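PDB 2BWQ: regulating synaptic membrane exocytosis protein 2 from Rattus norvegicus, which probably helps regulate neurotransmitter release at the synapse, this fragment being its first C2 domain. Local coordinates for residues 38-43 against 65-70. Residues are numbered along the deposited sequence; the frame is centred on the assembly and turned at random.
Sequences PRNPYV and TLEPKW
With CG turned beside its own backbone N (chi1 -60°), Trp70 lays its indole toward Pro41 and Val43. Val43 keeps CG1 anti to its N (chi1 177°), which leaves CG2 to meet that ring. Val43 CG2 sits over one face of the Trp70 six-membered ring, 4.0 Å from its centroid, a CH-pi contact. Pro68 CB covers the opposite face, offset toward the rim. At the indole edge, Trp70 NE1 donates a weak hydrogen bond to Pro41 O, 3.3 Å away. Pro41 O also takes a backbone bond from Val62. Pro41 CB also reaches Trp70 CZ2. The Pro41 ring then fills the corner between Pro68 and Thr65: its CG lies 3.6 Å from Pro68 CG, and its CD meets Thr65 CG2.

Beyond Pro41 and Pro68 the backbones pair once, as an antiparallel hydrogen-bonded bridge. Thr65 N gives the shorter bond to Arg39 O, 2.9 Å, in the carbonyl plane. Arg39 N returns a bond of 3.2 Å to Thr65 O, but from above that carbonyl's plane. Leu66 CD2 packs on Pro38 CA at 3.8 Å. Thr65 OG1 accepts from Glu67 N in an ST turn just before Pro68. The Arg39 guanidinium leads away to Asp95, Glu105 and Pro31 O.

Strands 41-48 and 69-76 belong to the two facing sheets of the C2 beta-sandwich, and Leu93 and Ile24 also touch Trp70. Replacing Trp70 by an alanine is likely to open a gap between Val43 and Pro68 and to remove the weak indole bond to Pro41 O. The chemistry divides by position: backbone polarity is paired where the loops meet, while between the sheets apolar packing dominates, with one weak N-H bond from the buried indole.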
ATOM      1  N   PRO A  38     -12.936  14.722   8.326  1.00 10.79           N
ATOM      2  CA  PRO A  38     -12.078  13.583   8.082  1.00 12.84           C
ATOM      3  C   PRO A  38     -12.120  13.133   6.605  1.00 12.09           C
ATOM      4  O   PRO A  38     -12.790  13.737   5.770  1.00 12.41           O
ATOM      5  CB  PRO A  38     -12.673  12.515   9.004  1.00 13.36           C
ATOM      6  CG  PRO A  38     -14.148  12.870   9.054  1.00 13.86           C
ATOM      7  CD  PRO A  38     -14.204  14.375   8.996  1.00 11.46           C
ATOM      8  N   ARG A  39     -11.340  12.098   6.317  1.00 12.41           N
ATOM      9  CA  ARG A  39     -11.127  11.590   4.973  1.00 12.41           C
ATOM     10  C   ARG A  39     -12.053  10.392   4.684  1.00 12.71           C
ATOM     11  O   ARG A  39     -12.582   9.784   5.598  1.00 12.82           O
ATOM     12  CB  ARG A  39      -9.651  11.112   4.926  1.00 12.97           C
ATOM     13  CG  ARG A  39      -8.592  12.217   5.164  1.00 14.35           C
ATOM     14  CD  ARG A  39      -8.677  13.281   4.112  1.00 13.94           C
ATOM     15  NE  ARG A  39      -7.689  14.343   4.338  1.00 14.05           N
ATOM     16  CZ  ARG A  39      -7.324  15.250   3.429  1.00 12.80           C
ATOM     17  NH1 ARG A  39      -7.896  15.283   2.217  1.00 12.73           N
ATOM     18  NH2 ARG A  39      -6.403  16.140   3.786  1.00 14.47           N
ATOM     19  N   ASN A  40     -12.129  10.022   3.416  1.00 12.33           N
ATOM     20  CA  ASN A  40     -12.688   8.754   2.966  1.00 12.36           C
ATOM     21  C   ASN A  40     -11.585   8.008   2.265  1.00 12.02           C
ATOM     22  O   ASN A  40     -11.464   8.069   1.035  1.00 12.54           O
ATOM     23  CB  ASN A  40     -13.845   8.940   1.972  1.00 12.96           C
ATOM     24  CG  ASN A  40     -14.968   9.772   2.543  1.00 14.51           C
ATOM     25  OD1 ASN A  40     -15.409   9.602   3.714  1.00 15.54           O
ATOM     26  ND2 ASN A  40     -15.470  10.695   1.704  1.00 14.80           N
ATOM     27  N   PRO A  41     -10.703   7.388   3.043  1.00 12.47           N
ATOM     28  CA  PRO A  41      -9.447   6.890   2.432  1.00 12.07           C
ATOM     29  C   PRO A  41      -9.511   5.498   1.785  1.00 12.75           C
ATOM     30  O   PRO A  41     -10.208   4.588   2.285  1.00 12.24           O
ATOM     31  CB  PRO A  41      -8.446   6.950   3.602  1.00 14.25           C
ATOM     32  CG  PRO A  41      -9.324   6.724   4.826  1.00 15.11           C
ATOM     33  CD  PRO A  41     -10.698   7.255   4.507  1.00 13.31           C
ATOM     34  N   TYR A  42      -8.732   5.355   0.702  1.00 12.09           N
ATOM     35  CA  TYR A  42      -8.451   4.033   0.115  1.00 12.33           C
ATOM     36  C   TYR A  42      -7.021   4.012  -0.325  1.00 11.96           C
ATOM     37  O   TYR A  42      -6.421   5.032  -0.562  1.00 12.32           O
ATOM     38  CB  TYR A  42      -9.422   3.647  -1.008  1.00 11.27           C
ATOM     39  CG  TYR A  42      -9.266   4.495  -2.257  1.00 13.98           C
ATOM     40  CD1 TYR A  42      -8.394   4.075  -3.305  1.00 14.66           C
ATOM     41  CD2 TYR A  42     -10.078   5.628  -2.452  1.00 13.79           C
ATOM     42  CE1 TYR A  42      -8.286   4.812  -4.481  1.00 16.90           C
ATOM     43  CE2 TYR A  42      -9.935   6.392  -3.630  1.00 17.33           C
ATOM     44  CZ  TYR A  42      -9.066   5.923  -4.632  1.00 16.19           C
ATOM     45  OH  TYR A  42      -8.984   6.640  -5.823  1.00 20.04           O
ATOM     46  N   VAL A  43      -6.525   2.782  -0.475  1.00 12.92           N
ATOM     47  CA  VAL A  43      -5.178   2.540  -0.982  1.00 12.27           C
ATOM     48  C   VAL A  43      -5.235   1.833  -2.313  1.00 12.53           C
ATOM     49  O   VAL A  43      -6.038   0.948  -2.497  1.00 13.09           O
ATOM     50  CB  VAL A  43      -4.389   1.665   0.008  1.00 12.73           C
ATOM     51  CG1 VAL A  43      -3.006   1.333  -0.539  1.00 15.30           C
ATOM     52  CG2 VAL A  43      -4.147   2.431   1.311  1.00 17.39           C
ATOM     53  N   THR A  65     -12.888   8.969   8.352  1.00 13.22           N
ATOM     54  CA  THR A  65     -11.920   8.626   9.393  1.00 12.88           C
ATOM     55  C   THR A  65     -10.543   9.197   9.051  1.00 13.79           C
ATOM     56  O   THR A  65     -10.263   9.499   7.894  1.00 14.69           O
ATOM     57  CB  THR A  65     -11.844   7.081   9.483  1.00 14.18           C
ATOM     58  OG1 THR A  65     -10.921   6.684  10.490  1.00 14.57           O
ATOM     59  CG2 THR A  65     -11.270   6.445   8.173  1.00 15.56           C
ATOM     60  N   LEU A  66      -9.694   9.245  10.077  1.00 12.87           N
ATOM     61  CA  LEU A  66      -8.252   9.539   9.970  1.00 13.09           C
ATOM     62  C   LEU A  66      -7.380   8.352  10.363  1.00 12.90           C
ATOM     63  O   LEU A  66      -6.149   8.442  10.326  1.00 13.95           O
ATOM     64  CB  LEU A  66      -7.891  10.708  10.895  1.00 13.35           C
ATOM     65  CG  LEU A  66      -8.737  11.941  10.639  1.00 14.42           C
ATOM     66  CD1 LEU A  66      -8.318  13.007  11.661  1.00 17.18           C
ATOM     67  CD2 LEU A  66      -8.623  12.484   9.221  1.00 15.71           C
ATOM     68  N   GLU A  67      -8.026   7.253  10.711  1.00 14.32           N
ATOM     69  CA  GLU A  67      -7.332   6.050  11.154  1.00 14.99           C
ATOM     70  C   GLU A  67      -8.011   4.802  10.541  1.00 13.24           C
ATOM     71  O   GLU A  67      -8.502   3.946  11.272  1.00 15.21           O
ATOM     72  CB  GLU A  67      -7.374   5.983  12.697  1.00 16.97           C
ATOM     73  CG  GLU A  67      -6.417   4.990  13.302  1.00 25.69           C
ATOM     74  CD  GLU A  67      -6.022   5.408  14.696  1.00 35.02           C
ATOM     75  OE1 GLU A  67      -6.875   6.072  15.351  1.00 39.75           O
ATOM     76  OE2 GLU A  67      -4.881   5.088  15.125  1.00 38.61           O
ATOM     77  N   PRO A  68      -8.023   4.700   9.217  1.00 12.38           N
ATOM     78  CA  PRO A  68      -8.747   3.606   8.531  1.00 12.81           C
ATOM     79  C   PRO A  68      -8.105   2.266   8.805  1.00 12.76           C
ATOM     80  O   PRO A  68      -6.874   2.166   8.899  1.00 13.83           O
ATOM     81  CB  PRO A  68      -8.570   3.960   7.050  1.00 12.96           C
ATOM     82  CG  PRO A  68      -7.258   4.735   7.026  1.00 12.96           C
ATOM     83  CD  PRO A  68      -7.371   5.617   8.243  1.00 12.81           C
ATOM     84  N   LYS A  69      -8.919   1.240   8.844  1.00 14.15           N
ATOM     85  CA  LYS A  69      -8.456  -0.148   9.022  1.00 14.04           C
ATOM     86  C   LYS A  69      -9.092  -0.921   7.897  1.00 14.58           C
ATOM     87  O   LYS A  69     -10.304  -1.113   7.838  1.00 18.06           O
ATOM     88  CB  LYS A  69      -8.883  -0.714  10.374  1.00 14.96           C
ATOM     89  CG  LYS A  69      -8.233   0.099  11.448  1.00 18.51           C
ATOM     90  CD  LYS A  69      -8.806  -0.146  12.803  1.00 24.77           C
ATOM     91  CE  LYS A  69      -7.977   0.645  13.839  1.00 29.51           C
ATOM     92  NZ  LYS A  69      -8.153   2.144  13.704  1.00 30.62           N
ATOM     93  N   TRP A  70      -8.286  -1.357   6.970  1.00 12.87           N
ATOM     94  CA  TRP A  70      -8.787  -2.160   5.868  1.00 12.81           C
ATOM     95  C   TRP A  70      -8.579  -3.644   6.065  1.00 14.14           C
ATOM     96  O   TRP A  70      -9.450  -4.429   5.714  1.00 13.91           O
ATOM     97  CB  TRP A  70      -8.082  -1.752   4.550  1.00 13.55           C
ATOM     98  CG  TRP A  70      -8.272  -0.303   4.139  1.00 12.70           C
ATOM     99  CD1 TRP A  70      -9.370   0.253   3.481  1.00 14.02           C
ATOM    100  CD2 TRP A  70      -7.340   0.743   4.330  1.00 11.80           C
ATOM    101  NE1 TRP A  70      -9.137   1.606   3.310  1.00 13.02           N
ATOM    102  CE2 TRP A  70      -7.879   1.930   3.774  1.00 12.91           C
ATOM    103  CE3 TRP A  70      -6.063   0.806   4.940  1.00 13.59           C
ATOM    104  CZ2 TRP A  70      -7.189   3.145   3.815  1.00 14.64           C
ATOM    105  CZ3 TRP A  70      -5.361   2.010   4.938  1.00 14.17           C
ATOM    106  CH2 TRP A  70      -5.929   3.171   4.355  1.00 15.30           C
TER